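Local structure of beta-phosphoglucomutase (Clostridium difficile, 4GIB) at residues 189-194 against 239-244. The protein probably interconverts beta-D-glucose 1-phosphate and beta-D-glucose 6-phosphate as a magnesium-dependent phosphomutase of the HAD-like superfamily. Residues are numbered along the deposited sequence; the frame is centred on the assembly and turned at random.
Sequences NCIGIE and EKYNEY. With NA (sodium ion), chain D.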
loop_
_atom_site.group_PDB
_atom_site.type_symbol
_atom_site.label_atom_id
_atom_site.label_comp_id
_atom_site.label_asym_id
_atom_site.label_seq_id
_atom_site.Cartn_x
_atom_site.Cartn_y
_atom_site.Cartn_z
ATOM N N ASN A 189 18.522 4.366 3.284
ATOM C CA ASN A 189 18.353 5.772 2.938
ATOM C C ASN A 189 16.979 6.046 2.343
ATOM O O ASN A 189 16.752 7.103 1.749
ATOM C CB ASN A 189 19.456 6.189 1.976
ATOM C CG ASN A 189 20.840 6.039 2.586
ATOM O OD1 ASN A 189 21.749 5.491 1.963
ATOM N ND2 ASN A 189 20.986 6.481 3.833
ATOM N N CYS A 190 16.066 5.091 2.520
ATOM C CA CYS A 190 14.715 5.199 2.001
ATOM C C CYS A 190 13.715 5.509 3.093
ATOM O O CYS A 190 13.929 5.174 4.241
ATOM C CB CYS A 190 14.293 3.887 1.326
ATOM S SG CYS A 190 15.195 3.511 -0.148
ATOM N N ILE A 191 12.626 6.171 2.706
ATOM C CA ILE A 191 11.531 6.513 3.607
ATOM C C ILE A 191 10.362 5.730 3.038
ATOM O O ILE A 191 10.094 5.821 1.832
ATOM C CB ILE A 191 11.092 8.015 3.531
ATOM C CG1 ILE A 191 12.256 9.002 3.662
ATOM C CG2 ILE A 191 10.011 8.305 4.589
ATOM C CD1 ILE A 191 12.575 9.461 5.061
ATOM N N GLY A 192 9.681 4.961 3.877
ATOM C CA GLY A 192 8.500 4.208 3.456
ATOM C C GLY A 192 7.273 4.816 4.145
ATOM O O GLY A 192 7.287 5.002 5.382
ATOM N N ILE A 193 6.234 5.140 3.357
ATOM C CA ILE A 193 4.986 5.729 3.882
ATOM C C ILE A 193 3.787 4.764 3.753
ATOM O O ILE A 193 3.527 4.210 2.677
ATOM C CB ILE A 193 4.680 7.072 3.218
ATOM C CG1 ILE A 193 5.923 7.977 3.331
ATOM C CG2 ILE A 193 3.436 7.679 3.831
ATOM C CD1 ILE A 193 5.684 9.418 3.070
ATOM N N GLU A 194 3.029 4.618 4.844
ATOM C CA GLU A 194 1.958 3.623 4.906
ATOM C C GLU A 194 0.884 3.964 5.960
ATOM O O GLU A 194 1.124 4.794 6.846
ATOM C CB GLU A 194 2.662 2.302 5.224
ATOM C CG GLU A 194 1.860 1.086 5.347
ATOM C CD GLU A 194 1.043 0.774 4.125
ATOM O OE1 GLU A 194 0.178 1.617 3.763
ATOM O OE2 GLU A 194 1.223 -0.337 3.562
ATOM N N GLU A 239 13.417 16.624 8.698
ATOM C CA GLU A 239 13.946 16.881 10.030
ATOM C C GLU A 239 13.840 15.594 10.881
ATOM O O GLU A 239 14.803 15.201 11.547
ATOM C CB GLU A 239 13.222 18.068 10.674
ATOM C CG GLU A 239 13.661 18.450 12.101
ATOM C CD GLU A 239 15.124 18.920 12.215
ATOM O OE1 GLU A 239 16.042 18.190 11.764
ATOM O OE2 GLU A 239 15.356 20.008 12.809
ATOM N N LYS A 240 12.685 14.925 10.827
ATOM C CA LYS A 240 12.479 13.686 11.595
ATOM C C LYS A 240 13.353 12.531 11.085
ATOM O O LYS A 240 13.783 11.666 11.860
ATOM C CB LYS A 240 11.003 13.286 11.600
ATOM C CG LYS A 240 10.110 14.234 12.409
ATOM C CD LYS A 240 10.488 14.208 13.893
ATOM C CE LYS A 240 9.698 15.194 14.708
ATOM N NZ LYS A 240 10.190 15.240 16.122
ATOM N N TYR A 241 13.620 12.533 9.789
ATOM C CA TYR A 241 14.475 11.515 9.182
ATOM C C TYR A 241 15.907 11.635 9.688
ATOM O O TYR A 241 16.536 10.634 10.020
ATOM C CB TYR A 241 14.451 11.632 7.662
ATOM C CG TYR A 241 15.399 10.686 6.986
ATOM C CD1 TYR A 241 15.103 9.339 6.901
ATOM C CD2 TYR A 241 16.600 11.135 6.439
ATOM C CE1 TYR A 241 15.953 8.463 6.279
ATOM C CE2 TYR A 241 17.467 10.254 5.808
ATOM C CZ TYR A 241 17.128 8.916 5.730
ATOM O OH TYR A 241 17.958 8.016 5.131
ATOM N N ASN A 242 16.415 12.864 9.739
ATOM C CA ASN A 242 17.774 13.136 10.223
ATOM C C ASN A 242 17.954 12.736 11.678
ATOM O O ASN A 242 19.039 12.312 12.089
ATOM C CB ASN A 242 18.118 14.620 10.069
ATOM C CG ASN A 242 18.274 15.043 8.614
ATOM O OD1 ASN A 242 18.232 14.220 7.706
ATOM N ND2 ASN A 242 18.454 16.339 8.394
ATOM N N GLU A 243 16.892 12.899 12.454
ATOM C CA GLU A 243 16.899 12.542 13.872
ATOM C C GLU A 243 17.053 11.032 14.007
ATOM O O GLU A 243 17.898 10.536 14.745
ATOM C CB GLU A 243 15.602 13.030 14.528
ATOM C CG GLU A 243 15.344 12.513 15.920
ATOM C CD GLU A 243 14.105 13.131 16.547
ATOM O OE1 GLU A 243 13.687 12.643 17.622
ATOM O OE2 GLU A 243 13.556 14.104 15.969
ATOM N N TYR A 244 16.228 10.321 13.257
ATOM C CA TYR A 244 16.227 8.874 13.224
ATOM C C TYR A 244 17.561 8.285 12.788
ATOM O O TYR A 244 18.021 7.309 13.370
ATOM C CB TYR A 244 15.112 8.425 12.292
ATOM C CG TYR A 244 15.209 7.012 11.796
ATOM C CD1 TYR A 244 14.741 5.949 12.560
ATOM C CD2 TYR A 244 15.727 6.742 10.536
ATOM C CE1 TYR A 244 14.812 4.641 12.085
ATOM C CE2 TYR A 244 15.793 5.451 10.054
ATOM C CZ TYR A 244 15.333 4.405 10.832
ATOM O OH TYR A 244 15.402 3.122 10.354
HETATM NA NA NA D . -1.852 1.343 2.884
HETATM O O HOH W 1 -2.925 -0.529 2.747
#
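With CG trans to the backbone N (chi1 175°), Tyr241 reaches from its helix to the start of strand 190-194, where its ring meets Ile191 and its hydroxyl meets Asn189. Ile191 answers with CG1 trans to its own carbonyl carbon (chi1 -51°), which turns that branch so that the end of the side chain comes nearer the helix than CB does. Its chi2 of -91° is away from a staggered value, and the spacing from the delta methyl to the ring carbon CD1 is modelled too short to be trusted, so the placement of the methyl is uncertain. What can be kept is that it meets the ring obliquely, as an apolar contact. At the far end of the phenol, OH of Tyr241 comes within 3.2 Å of CA of Asn189, which sits at the ring edge near its plane. The hydroxyl also makes a weak hydrogen bond to the carbonyl O of Gln188, just ahead of the strand.

Strand 190-194 lies between strands 28-31 and 209-213 in the parallel sheet of the HAD-like Rossmann fold, and helix 234-247 is the last helix of the chain. The 8.0 Å between CA of Ile191 and CA of Tyr241 is bridged by side chains, with no hydrogen bond joining the two segments. Phe29 and Val211, on those adjacent strands, also touch Ile191. The helix has contacts of its own: Tyr241 packs on Ile26, and the ring of Tyr244 meets that of Phe209 in strand 209-213, planes at about 45°.

The other end of the strand reaches the metal site, probably the active site: OE1 of Glu194 binds the sodium ion at 2.2 Å, with carboxylate oxygens of Asp32 and Asp195, the backbone O of Asp34 and a water, where magnesium is predicted to bind. OE2 of Glu194 forms a salt bridge with Lys170.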